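Local coordinates for protein major extracellular endoglucanase (Xanthomonas campestris pv. campestris, PDB 4TUF) that catalyses the endohydrolysis of 1,4-beta-D-glucosidic linkages in cellulose, lichenin and cereal beta-D-glucans, the chain here being its family 5 catalytic domain, at residues Ala161-Thr166 with Ala170-Lys175; Arg179-Val184 with Leu224-Asn229; Cys204-Gly209 with Asn215-Ala220; Pro235-Pro240 with Lys291-Ala296. All blocks are in the same frame, centred on the assembly; numbering follows the deposited sequence.

Contact 1. Residues Ala161-Thr166 with Ala170-Lys175; sequences AATWGT and ATDWNK. With 2HP (dihydrogenphosphate ion), chain H.
T163 and D172 form a single backbone bridge with CA atoms 4.6 Å apart: T163 N donates to T171 O over 2.7 Å at a nearly straight N-H...O angle of 175°, and W173 N returns a bond to T163 O. Beside this bridge D172 OD1 collects three donors. T163 OG1 meets it at 2.7 Å on the anti side of the carboxylate, whereas T166 OG1, at 2.8 Å, and T166 N, at 3.3 Å, arrive on the syn side. A chi1 of 59° tucks T163 OG1 between its own N and carbonyl carbon, where it also accepts from T171 OG1 at 2.8 Å; T171 OG1 is held by N168 as well. In the first turn of the helix, N174 CB sits over a face of W164, 3.5 Å from the five-membered ring centroid and 8° off its normal, a CH-pi contact. The N174 amide runs almost parallel to the indole, and its OD1 accepts from G165 N, while W164 NE1 is bonded to T222 O. D172 OD2 lies 2.8 Å from O3 of the bound phosphate. Three donors on one oxygen would be expected to favour the ionised carboxylate at D172, beside the dihydrogenphosphate ion.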
loop_
_atom_site.group_PDB
_atom_site.type_symbol
_atom_site.label_atom_id
_atom_site.label_comp_id
_atom_site.label_asym_id
_atom_site.label_seq_id
_atom_site.Cartn_x
_atom_site.Cartn_y
_atom_site.Cartn_z
ATOM N N ALA A 161 -12.666 -7.448 -13.383
ATOM C CA ALA A 161 -13.209 -6.790 -14.564
ATOM C C ALA A 161 -12.403 -5.549 -14.942
ATOM O O ALA A 161 -12.540 -5.023 -16.048
ATOM C CB ALA A 161 -14.670 -6.431 -14.339
ATOM N N ALA A 162 -11.552 -5.094 -14.026
ATOM C CA ALA A 162 -10.725 -3.917 -14.270
ATOM C C ALA A 162 -9.870 -4.101 -15.514
ATOM O O ALA A 162 -9.260 -5.151 -15.709
ATOM C CB ALA A 162 -9.847 -3.623 -13.058
ATOM N N THR A 163 -9.848 -3.090 -16.371
ATOM C CA THR A 163 -8.990 -3.132 -17.546
ATOM C C THR A 163 -8.163 -1.851 -17.644
ATOM O O THR A 163 -8.217 -0.994 -16.763
ATOM C CB THR A 163 -9.797 -3.323 -18.841
ATOM O OG1 THR A 163 -10.731 -2.244 -18.990
ATOM C CG2 THR A 163 -10.556 -4.651 -18.815
ATOM N N TRP A 164 -7.397 -1.732 -18.720
ATOM C CA TRP A 164 -6.474 -0.622 -18.891
ATOM C C TRP A 164 -6.270 -0.371 -20.383
ATOM O O TRP A 164 -5.707 -1.208 -21.089
ATOM C CB TRP A 164 -5.149 -0.936 -18.196
ATOM C CG TRP A 164 -4.131 0.170 -18.177
ATOM C CD1 TRP A 164 -3.739 0.950 -19.224
ATOM C CD2 TRP A 164 -3.337 0.578 -17.059
ATOM N NE1 TRP A 164 -2.766 1.834 -18.823
ATOM C CE2 TRP A 164 -2.501 1.625 -17.498
ATOM C CE3 TRP A 164 -3.257 0.167 -15.727
ATOM C CZ2 TRP A 164 -1.603 2.266 -16.652
ATOM C CZ3 TRP A 164 -2.365 0.804 -14.890
ATOM C CH2 TRP A 164 -1.553 1.843 -15.353
ATOM N N GLY A 165 -6.757 0.772 -20.857
ATOM C CA GLY A 165 -6.550 1.203 -22.227
ATOM C C GLY A 165 -7.316 0.452 -23.299
ATOM O O GLY A 165 -6.838 0.326 -24.428
ATOM N N THR A 166 -8.507 -0.037 -22.964
ATOM C CA THR A 166 -9.316 -0.792 -23.921
ATOM C C THR A 166 -10.398 0.059 -24.580
ATOM O O THR A 166 -11.096 -0.405 -25.480
ATOM C CB THR A 166 -10.004 -1.995 -23.253
ATOM O OG1 THR A 166 -10.945 -1.523 -22.280
ATOM C CG2 THR A 166 -8.980 -2.885 -22.575
ATOM N N ALA A 170 -16.333 1.801 -18.525
ATOM C CA ALA A 170 -16.880 1.144 -17.351
ATOM C C ALA A 170 -15.841 0.334 -16.589
ATOM O O ALA A 170 -16.062 -0.025 -15.437
ATOM C CB ALA A 170 -18.040 0.249 -17.754
ATOM N N THR A 171 -14.711 0.043 -17.226
ATOM C CA THR A 171 -13.734 -0.871 -16.644
ATOM C C THR A 171 -12.284 -0.381 -16.703
ATOM O O THR A 171 -11.410 -0.970 -16.069
ATOM C CB THR A 171 -13.792 -2.249 -17.332
ATOM O OG1 THR A 171 -13.531 -2.100 -18.733
ATOM C CG2 THR A 171 -15.154 -2.892 -17.142
ATOM N N ASP A 172 -12.020 0.679 -17.461
ATOM C CA ASP A 172 -10.646 1.149 -17.633
ATOM C C ASP A 172 -10.109 1.853 -16.387
ATOM O O ASP A 172 -10.405 3.021 -16.138
ATOM C CB ASP A 172 -10.539 2.084 -18.842
ATOM C CG ASP A 172 -10.384 1.329 -20.155
ATOM O OD1 ASP A 172 -10.147 0.099 -20.121
ATOM O OD2 ASP A 172 -10.486 1.971 -21.224
ATOM N N TRP A 173 -9.298 1.133 -15.623
ATOM C CA TRP A 173 -8.691 1.663 -14.409
ATOM C C TRP A 173 -7.794 2.868 -14.672
ATOM O O TRP A 173 -7.713 3.777 -13.842
ATOM C CB TRP A 173 -7.890 0.566 -13.704
ATOM C CG TRP A 173 -6.981 1.068 -12.625
ATOM C CD1 TRP A 173 -5.644 0.834 -12.512
ATOM C CD2 TRP A 173 -7.341 1.890 -11.504
ATOM N NE1 TRP A 173 -5.143 1.457 -11.395
ATOM C CE2 TRP A 173 -6.163 2.113 -10.757
ATOM C CE3 TRP A 173 -8.539 2.460 -11.060
ATOM C CZ2 TRP A 173 -6.147 2.888 -9.596
ATOM C CZ3 TRP A 173 -8.523 3.230 -9.902
ATOM C CH2 TRP A 173 -7.335 3.437 -9.187
ATOM N N ASN A 174 -7.121 2.881 -15.820
ATOM C CA ASN A 174 -6.202 3.975 -16.136
ATOM C C ASN A 174 -6.907 5.329 -16.164
ATOM O O ASN A 174 -6.405 6.309 -15.622
ATOM C CB ASN A 174 -5.501 3.728 -17.473
ATOM C CG ASN A 174 -6.470 3.449 -18.595
ATOM O OD1 ASN A 174 -7.373 2.621 -18.455
ATOM N ND2 ASN A 174 -6.298 4.144 -19.719
ATOM N N LYS A 175 -8.081 5.375 -16.780
ATOM C CA LYS A 175 -8.827 6.620 -16.874
ATOM C C LYS A 175 -9.409 7.027 -15.524
ATOM O O LYS A 175 -9.453 8.213 -15.187
ATOM C CB LYS A 175 -9.936 6.493 -17.913
ATOM C CG LYS A 175 -9.430 6.049 -19.273
ATOM C CD LYS A 175 -8.333 6.966 -19.794
ATOM C CE LYS A 175 -8.890 8.280 -20.299
ATOM N NZ LYS A 175 -7.840 9.053 -21.018
HETATM P P 2HP H . -12.077 5.472 -22.236
HETATM O O1 2HP H . -12.586 6.702 -21.516
HETATM O O2 2HP H . -10.745 5.767 -22.896
HETATM O O3 2HP H . -11.895 4.344 -21.250
HETATM O O4 2HP H . -13.096 5.065 -23.280
#

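Contact 2. Residues Arg179-Val184 with Leu224-Asn229; sequences RGSAAV and LNIPAN. With 2HP (dihydrogenphosphate ion), chain F.
S181 and I226 carry almost the whole of this small interface, which buries only 91 Å² in total. Their CA atoms are 6.6 Å apart, the closest pair of the two segments, and no hydrogen bond crosses between them. In the tight part, the S181 side chain lies along the isoleucine branches: S181 CB is 3.7 Å from both I226 CG1 and I226 CD1, and S181 OG is nearest to I226 CG2. With OG anti to the backbone N, chi1 -176°, the serine side chain carries the hydroxyl to the CG2 branch of I226. An extended isoleucine chain, chi2 -178°, brings I226 CD1 to S181 CB. Strand 192-195 also packs here, since S181 touches I193 and I226 touches V195. The strand and helix belong to a TIM barrel: helix 173-187 is the connection between parallel strands 149-153 and 192-195, a beta-alpha-beta crossover, and residues 224-229 belong to the long loop leading from 192-195 to the next strand, 231-238. Away from the serine the packing thins quickly. The exposed P227 comes to S181 only through CD, 4.3 Å from S181 OG, and its ring leans also on L185 one turn further along the helix. N225, the centre of an inverse gamma turn and exposed, sends its backbone N to E178 instead. At the far end of the loop N229 points its amide at a bound phosphate, with N229 ND2 3.2 Å from phosphate O2; R230 NH1 is hydrogen-bonded to the same ion.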
loop_
_atom_site.group_PDB
_atom_site.type_symbol
_atom_site.label_atom_id
_atom_site.label_comp_id
_atom_site.label_asym_id
_atom_site.label_seq_id
_atom_site.Cartn_x
_atom_site.Cartn_y
_atom_site.Cartn_z
ATOM N N ARG A 179 -8.754 10.547 -13.279
ATOM C CA ARG A 179 -9.788 11.380 -12.680
ATOM C C ARG A 179 -9.580 11.495 -11.165
ATOM O O ARG A 179 -9.801 12.553 -10.580
ATOM C CB ARG A 179 -11.181 10.826 -13.004
ATOM C CG ARG A 179 -11.487 10.795 -14.493
ATOM C CD ARG A 179 -12.962 10.541 -14.802
ATOM N NE ARG A 179 -13.393 9.159 -14.584
ATOM C CZ ARG A 179 -13.191 8.156 -15.438
ATOM N NH1 ARG A 179 -12.539 8.369 -16.570
ATOM N NH2 ARG A 179 -13.630 6.934 -15.156
ATOM N N GLY A 180 -9.145 10.408 -10.539
ATOM C CA GLY A 180 -8.797 10.439 -9.129
ATOM C C GLY A 180 -7.600 11.335 -8.878
ATOM O O GLY A 180 -7.574 12.110 -7.921
ATOM N N SER A 181 -6.609 11.225 -9.756
ATOM C CA SER A 181 -5.425 12.069 -9.708
ATOM C C SER A 181 -5.799 13.553 -9.734
ATOM O O SER A 181 -5.372 14.327 -8.877
ATOM C CB SER A 181 -4.499 11.731 -10.879
ATOM O OG SER A 181 -3.294 12.471 -10.813
ATOM N N ALA A 182 -6.608 13.936 -10.718
ATOM C CA ALA A 182 -7.035 15.321 -10.884
ATOM C C ALA A 182 -7.750 15.846 -9.640
ATOM O O ALA A 182 -7.519 16.979 -9.219
ATOM C CB ALA A 182 -7.938 15.448 -12.104
ATOM N N ALA A 183 -8.615 15.017 -9.057
ATOM C CA ALA A 183 -9.359 15.387 -7.860
ATOM C C ALA A 183 -8.426 15.678 -6.687
ATOM O O ALA A 183 -8.542 16.720 -6.038
ATOM C CB ALA A 183 -10.344 14.288 -7.488
ATOM N N VAL A 184 -7.502 14.759 -6.423
ATOM C CA VAL A 184 -6.573 14.917 -5.312
ATOM C C VAL A 184 -5.649 16.124 -5.496
ATOM O O VAL A 184 -5.452 16.901 -4.564
ATOM C CB VAL A 184 -5.722 13.649 -5.110
ATOM C CG1 VAL A 184 -4.607 13.905 -4.106
ATOM C CG2 VAL A 184 -6.596 12.499 -4.648
ATOM N N LEU A 224 -0.259 7.118 -18.548
ATOM C CA LEU A 224 -1.182 7.776 -17.636
ATOM C C LEU A 224 -1.110 9.290 -17.786
ATOM O O LEU A 224 -0.022 9.862 -17.830
ATOM C CB LEU A 224 -0.873 7.378 -16.192
ATOM C CG LEU A 224 -1.219 5.938 -15.833
ATOM C CD1 LEU A 224 -0.616 5.566 -14.486
ATOM C CD2 LEU A 224 -2.735 5.756 -15.824
ATOM N N ASN A 225 -2.267 9.940 -17.863
ATOM C CA ASN A 225 -2.309 11.395 -17.886
ATOM C C ASN A 225 -2.259 11.945 -16.463
ATOM O O ASN A 225 -3.210 12.564 -15.980
ATOM C CB ASN A 225 -3.558 11.885 -18.609
ATOM C CG ASN A 225 -3.511 13.366 -18.906
ATOM O OD1 ASN A 225 -2.494 14.025 -18.681
ATOM N ND2 ASN A 225 -4.610 13.898 -19.425
ATOM N N ILE A 226 -1.138 11.678 -15.800
ATOM C CA ILE A 226 -0.864 12.107 -14.437
ATOM C C ILE A 226 0.522 12.741 -14.455
ATOM O O ILE A 226 1.432 12.184 -15.074
ATOM C CB ILE A 226 -0.905 10.918 -13.446
ATOM C CG1 ILE A 226 -2.287 10.271 -13.434
ATOM C CG2 ILE A 226 -0.514 11.344 -12.028
ATOM C CD1 ILE A 226 -2.404 9.135 -12.435
ATOM N N PRO A 227 0.689 13.908 -13.802
ATOM C CA PRO A 227 1.973 14.626 -13.858
ATOM C C PRO A 227 3.163 13.737 -13.510
ATOM O O PRO A 227 3.112 12.996 -12.534
ATOM C CB PRO A 227 1.800 15.736 -12.818
ATOM C CG PRO A 227 0.330 15.992 -12.795
ATOM C CD PRO A 227 -0.320 14.647 -13.018
ATOM N N ALA A 228 4.214 13.811 -14.320
ATOM C CA ALA A 228 5.391 12.972 -14.135
ATOM C C ALA A 228 6.007 13.168 -12.757
ATOM O O ALA A 228 6.540 12.226 -12.168
ATOM C CB ALA A 228 6.425 13.261 -15.220
ATOM N N ASN A 229 5.921 14.392 -12.241
ATOM C CA ASN A 229 6.541 14.709 -10.960
ATOM C C ASN A 229 5.616 14.467 -9.758
ATOM O O ASN A 229 5.877 14.968 -8.662
ATOM C CB ASN A 229 7.051 16.157 -10.957
ATOM C CG ASN A 229 5.951 17.183 -11.183
ATOM O OD1 ASN A 229 4.757 16.885 -11.082
ATOM N ND2 ASN A 229 6.356 18.416 -11.476
HETATM P P 2HP F . 7.383 20.684 -8.137
HETATM O O1 2HP F . 8.331 21.758 -8.616
HETATM O O2 2HP F . 7.802 19.359 -8.729
HETATM O O3 2HP F . 7.427 20.595 -6.629
HETATM O O4 2HP F . 5.978 21.021 -8.579
#

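Contact 3. Residues Cys204-Gly209 with Asn215-Ala220; sequences CSTNGG and NLQPLA
Q217 pairs its carboxamide with both backbone polar atoms of T206: Q217 OE1 accepts from T206 N at 2.7 Å, and Q217 NE2 donates to T206 O at 3.2 Å. Two acceptors of Q217 NE2 fix the rotation of this amide, T206 O lying 2° and N215 OD1 7° out of its plane. The carbonyl of T206 and that of N215 are each approached from above their own planes. N215 OD1 is gripped twice, by Q217 NE2 at 2.6 Å and by Q217 N at 3.1 Å, which come from opposite faces of its plane; the second bond makes an Asx turn. All this lies in the long loop that follows barrel strand 192-195 and leads to strand 231-238, with R263 and H264 of helix 257-266 packing against Q217. The other end of the N215 amide turns to S205, where N215 ND2 donates to S205 OG at 2.9 Å with the oxygen close to the amide plane; T199 O takes this nitrogen too. S205 OG in turn donates to N207 OD1 at 2.7 Å. Just before S205, C204, disulfide-bonded to C221, rests SG 4.2 Å from A220 CB, and its carbonyl oxygen packs against P218.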
loop_
_atom_site.group_PDB
_atom_site.type_symbol
_atom_site.label_atom_id
_atom_site.label_comp_id
_atom_site.label_asym_id
_atom_site.label_seq_id
_atom_site.Cartn_x
_atom_site.Cartn_y
_atom_site.Cartn_z
ATOM N N CYS A 204 -2.214 -5.501 -24.636
ATOM C CA CYS A 204 -0.896 -5.095 -24.149
ATOM C C CYS A 204 -0.559 -5.724 -22.805
ATOM O O CYS A 204 -0.192 -5.034 -21.852
ATOM C CB CYS A 204 -0.823 -3.570 -24.056
ATOM S SG CYS A 204 0.813 -2.882 -23.702
ATOM N N SER A 205 -0.697 -7.042 -22.734
ATOM C CA SER A 205 -0.395 -7.776 -21.515
ATOM C C SER A 205 -0.254 -9.261 -21.799
ATOM O O SER A 205 -1.097 -9.842 -22.477
ATOM C CB SER A 205 -1.489 -7.549 -20.468
ATOM O OG SER A 205 -1.340 -8.430 -19.369
ATOM N N THR A 206 0.814 -9.874 -21.295
ATOM C CA THR A 206 0.868 -11.332 -21.239
ATOM C C THR A 206 0.190 -11.767 -19.945
ATOM O O THR A 206 0.667 -11.464 -18.849
ATOM C CB THR A 206 2.299 -11.876 -21.295
ATOM O OG1 THR A 206 2.889 -11.540 -22.557
ATOM C CG2 THR A 206 2.296 -13.389 -21.129
ATOM N N ASN A 207 -0.930 -12.467 -20.081
ATOM C CA ASN A 207 -1.797 -12.752 -18.944
ATOM C C ASN A 207 -1.474 -14.041 -18.193
ATOM O O ASN A 207 -0.614 -14.819 -18.610
ATOM C CB ASN A 207 -3.250 -12.796 -19.412
ATOM C CG ASN A 207 -3.762 -11.439 -19.839
ATOM O OD1 ASN A 207 -3.241 -10.403 -19.418
ATOM N ND2 ASN A 207 -4.792 -11.435 -20.673
ATOM N N GLY A 208 -2.175 -14.250 -17.079
ATOM C CA GLY A 208 -2.004 -15.435 -16.257
ATOM C C GLY A 208 -1.001 -15.269 -15.127
ATOM O O GLY A 208 0.079 -14.709 -15.316
ATOM N N GLY A 209 -1.362 -15.756 -13.944
ATOM C CA GLY A 209 -0.454 -15.753 -12.811
ATOM C C GLY A 209 -0.203 -14.371 -12.246
ATOM O O GLY A 209 0.883 -14.083 -11.742
ATOM N N ASN A 215 -0.303 -6.094 -12.070
ATOM C CA ASN A 215 0.087 -6.009 -13.478
ATOM C C ASN A 215 0.146 -4.577 -13.989
ATOM O O ASN A 215 -0.856 -3.866 -13.979
ATOM C CB ASN A 215 -0.878 -6.813 -14.352
ATOM C CG ASN A 215 -0.399 -6.947 -15.792
ATOM O OD1 ASN A 215 0.771 -6.716 -16.100
ATOM N ND2 ASN A 215 -1.305 -7.331 -16.679
ATOM N N LEU A 216 1.319 -4.167 -14.458
ATOM C CA LEU A 216 1.492 -2.822 -14.993
ATOM C C LEU A 216 1.760 -2.818 -16.499
ATOM O O LEU A 216 1.981 -1.754 -17.089
ATOM C CB LEU A 216 2.629 -2.112 -14.267
ATOM C CG LEU A 216 2.297 -1.547 -12.892
ATOM C CD1 LEU A 216 3.562 -1.011 -12.261
ATOM C CD2 LEU A 216 1.256 -0.453 -13.023
ATOM N N GLN A 217 1.734 -3.999 -17.113
ATOM C CA GLN A 217 2.059 -4.144 -18.535
ATOM C C GLN A 217 1.337 -3.167 -19.482
ATOM O O GLN A 217 1.977 -2.616 -20.377
ATOM C CB GLN A 217 1.783 -5.579 -18.998
ATOM C CG GLN A 217 2.828 -6.599 -18.595
ATOM C CD GLN A 217 2.342 -8.018 -18.810
ATOM O OE1 GLN A 217 2.689 -8.664 -19.798
ATOM N NE2 GLN A 217 1.517 -8.506 -17.888
ATOM N N PRO A 218 0.015 -2.947 -19.301
ATOM C CA PRO A 218 -0.666 -2.072 -20.268
ATOM C C PRO A 218 -0.203 -0.608 -20.254
ATOM O O PRO A 218 -0.565 0.149 -21.157
ATOM C CB PRO A 218 -2.138 -2.169 -19.847
ATOM C CG PRO A 218 -2.250 -3.471 -19.152
ATOM C CD PRO A 218 -0.955 -3.603 -18.402
ATOM N N LEU A 219 0.590 -0.221 -19.261
ATOM C CA LEU A 219 1.149 1.131 -19.202
ATOM C C LEU A 219 2.093 1.403 -20.376
ATOM O O LEU A 219 2.353 2.551 -20.735
ATOM C CB LEU A 219 1.880 1.338 -17.872
ATOM C CG LEU A 219 2.573 2.674 -17.620
ATOM C CD1 LEU A 219 1.575 3.821 -17.728
ATOM C CD2 LEU A 219 3.238 2.669 -16.255
ATOM N N ALA A 220 2.606 0.340 -20.980
ATOM C CA ALA A 220 3.508 0.490 -22.113
ATOM C C ALA A 220 2.758 0.953 -23.362
ATOM O O ALA A 220 3.336 1.594 -24.239
ATOM C CB ALA A 220 4.234 -0.819 -22.382
#

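Contact 4. Residues Pro235-Pro240 with Lys291-Ala296; sequences PHVYGP and KTWQDA
W293 NE1 donates to a water 2.6 Å away, and that water in turn donates to Y238 O at 2.8 Å, so one solvent molecule ties the indole of helix 288-303 to the end of strand 231-238. No direct hydrogen bond joins the two segments; the rest is contact with the ring. G239 CA stands over the face of the six-membered ring, 3.6 Å from its centroid and 14° off the normal, a CH-pi interaction. Y238 C covers the rim of the same face. V237 CG2 approaches instead from the edge, near the ring plane, 3.8 Å from W293 CZ2, while P240 CD packs on W293 CB at 3.9 Å. A chi1 of 175° sets the indole opposite the backbone N and carries it off the helix to the strand end. F248 and W261 also meet this indole, their rings at steep angles to it. The CB of Y238 points away from the helix segment, and its OH is hydrogen-bonded to E278 and E157, by similarity the nucleophile and the proton donor; H236 ND1 also bonds to E157. W293 thus packs on the end of a barrel strand whose H236 and Y238 bond to the probable catalytic glutamates, as expected for a family 5 TIM barrel.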
loop_
_atom_site.group_PDB
_atom_site.type_symbol
_atom_site.label_atom_id
_atom_site.label_comp_id
_atom_site.label_asym_id
_atom_site.label_seq_id
_atom_site.Cartn_x
_atom_site.Cartn_y
_atom_site.Cartn_z
ATOM N N PRO A 235 2.667 -1.276 -7.488
ATOM C CA PRO A 235 1.984 -2.562 -7.620
ATOM C C PRO A 235 2.165 -3.430 -6.379
ATOM O O PRO A 235 2.974 -3.111 -5.504
ATOM C CB PRO A 235 2.671 -3.196 -8.828
ATOM C CG PRO A 235 4.043 -2.635 -8.793
ATOM C CD PRO A 235 3.896 -1.222 -8.302
ATOM N N HIS A 236 1.409 -4.517 -6.311
ATOM C CA HIS A 236 1.555 -5.483 -5.240
ATOM C C HIS A 236 2.118 -6.781 -5.801
ATOM O O HIS A 236 1.940 -7.090 -6.980
ATOM C CB HIS A 236 0.210 -5.747 -4.558
ATOM C CG HIS A 236 -0.393 -4.540 -3.910
ATOM N ND1 HIS A 236 -1.503 -4.613 -3.096
ATOM C CD2 HIS A 236 -0.042 -3.232 -3.953
ATOM C CE1 HIS A 236 -1.813 -3.400 -2.670
ATOM N NE2 HIS A 236 -0.941 -2.544 -3.175
ATOM N N VAL A 237 2.790 -7.546 -4.952
ATOM C CA VAL A 237 3.222 -8.883 -5.325
ATOM C C VAL A 237 3.299 -9.751 -4.072
ATOM O O VAL A 237 3.717 -9.283 -3.016
ATOM C CB VAL A 237 4.581 -8.852 -6.057
ATOM C CG1 VAL A 237 5.591 -8.043 -5.275
ATOM C CG2 VAL A 237 5.096 -10.259 -6.314
ATOM N N TYR A 238 2.869 -11.004 -4.184
ATOM C CA TYR A 238 2.925 -11.932 -3.062
ATOM C C TYR A 238 3.540 -13.268 -3.475
ATOM O O TYR A 238 3.842 -13.487 -4.654
ATOM C CB TYR A 238 1.534 -12.160 -2.485
ATOM C CG TYR A 238 0.773 -10.889 -2.215
ATOM C CD1 TYR A 238 0.883 -10.238 -0.994
ATOM C CD2 TYR A 238 -0.056 -10.337 -3.184
ATOM C CE1 TYR A 238 0.193 -9.069 -0.751
ATOM C CE2 TYR A 238 -0.753 -9.173 -2.946
ATOM C CZ TYR A 238 -0.625 -8.546 -1.725
ATOM O OH TYR A 238 -1.314 -7.385 -1.479
ATOM N N GLY A 239 3.728 -14.153 -2.499
ATOM C CA GLY A 239 4.368 -15.434 -2.730
ATOM C C GLY A 239 3.460 -16.628 -2.499
ATOM O O GLY A 239 2.235 -16.490 -2.441
ATOM N N PRO A 240 4.066 -17.812 -2.348
ATOM C CA PRO A 240 3.388 -19.115 -2.329
ATOM C C PRO A 240 2.236 -19.228 -1.330
ATOM O O PRO A 240 1.293 -19.971 -1.605
ATOM C CB PRO A 240 4.512 -20.084 -1.954
ATOM C CG PRO A 240 5.753 -19.413 -2.420
ATOM C CD PRO A 240 5.524 -17.951 -2.180
ATOM N N LYS A 291 10.164 -18.403 2.300
ATOM C CA LYS A 291 11.466 -17.907 2.720
ATOM C C LYS A 291 12.274 -17.577 1.470
ATOM O O LYS A 291 12.641 -16.423 1.238
ATOM C CB LYS A 291 12.182 -18.945 3.587
ATOM C CG LYS A 291 12.956 -18.378 4.765
ATOM C CD LYS A 291 14.251 -17.716 4.329
ATOM C CE LYS A 291 15.183 -17.497 5.517
ATOM N NZ LYS A 291 16.485 -16.900 5.102
ATOM N N THR A 292 12.515 -18.601 0.656
ATOM C CA THR A 292 13.212 -18.449 -0.618
ATOM C C THR A 292 12.634 -17.326 -1.482
ATOM O O THR A 292 13.372 -16.510 -2.026
ATOM C CB THR A 292 13.171 -19.754 -1.431
ATOM O OG1 THR A 292 13.584 -20.851 -0.607
ATOM C CG2 THR A 292 14.085 -19.652 -2.636
ATOM N N TRP A 293 11.311 -17.288 -1.596
ATOM C CA TRP A 293 10.641 -16.303 -2.438
ATOM C C TRP A 293 10.913 -14.862 -1.999
ATOM O O TRP A 293 11.235 -14.011 -2.829
ATOM C CB TRP A 293 9.130 -16.553 -2.464
ATOM C CG TRP A 293 8.400 -15.495 -3.227
ATOM C CD1 TRP A 293 8.199 -15.449 -4.574
ATOM C CD2 TRP A 293 7.793 -14.314 -2.689
ATOM N NE1 TRP A 293 7.501 -14.314 -4.909
ATOM C CE2 TRP A 293 7.240 -13.601 -3.769
ATOM C CE3 TRP A 293 7.661 -13.794 -1.401
ATOM C CZ2 TRP A 293 6.570 -12.392 -3.600
ATOM C CZ3 TRP A 293 6.994 -12.599 -1.233
ATOM C CH2 TRP A 293 6.453 -11.911 -2.326
ATOM N N GLN A 294 10.774 -14.587 -0.703
ATOM C CA GLN A 294 11.010 -13.242 -0.179
ATOM C C GLN A 294 12.465 -12.838 -0.364
ATOM O O GLN A 294 12.754 -11.696 -0.722
ATOM C CB GLN A 294 10.619 -13.145 1.301
ATOM C CG GLN A 294 9.124 -13.266 1.547
ATOM C CD GLN A 294 8.676 -12.645 2.854
ATOM O OE1 GLN A 294 9.191 -11.609 3.272
ATOM N NE2 GLN A 294 7.706 -13.276 3.504
ATOM N N ASP A 295 13.375 -13.777 -0.120
ATOM C CA ASP A 295 14.797 -13.526 -0.309
ATOM C C ASP A 295 15.092 -13.115 -1.748
ATOM O O ASP A 295 15.794 -12.134 -1.986
ATOM C CB ASP A 295 15.619 -14.760 0.060
ATOM C CG ASP A 295 15.725 -14.969 1.558
ATOM O OD1 ASP A 295 15.601 -13.984 2.315
ATOM O OD2 ASP A 295 15.949 -16.123 1.978
ATOM N N ALA A 296 14.538 -13.861 -2.701
ATOM C CA ALA A 296 14.771 -13.604 -4.121
ATOM C C ALA A 296 14.186 -12.268 -4.577
ATOM O O ALA A 296 14.783 -11.574 -5.402
ATOM C CB ALA A 296 14.199 -14.736 -4.959
HETATM O O HOH W 1 5.781 -13.404 -6.635
#

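Overall arrangement
Contacts 1, 2 and 3 meet at W164: its CG lies 3.5 Å from P218 CB of contact 3, and its CZ2 3.8 Å from L224 CD2 of contact 2. Contacts 1 and 2 share helix 173-187; contact 3 is nested within contact 2. Contact 4, centred about 30 Å from contact 2, meets contact 3 through L216 CD1 and P235 CG at 3.9 Å. Its Y238 side chain is about 2 Å from that of E278 and 3 Å from that of E157, the probable catalytic glutamates, while those of W173 and N215 lie about 9 and 11 Å from that of E157. Dihydrogenphosphate ions bind at contact 1 (D172, K175), contact 2 (N229) and contact 3 (L219).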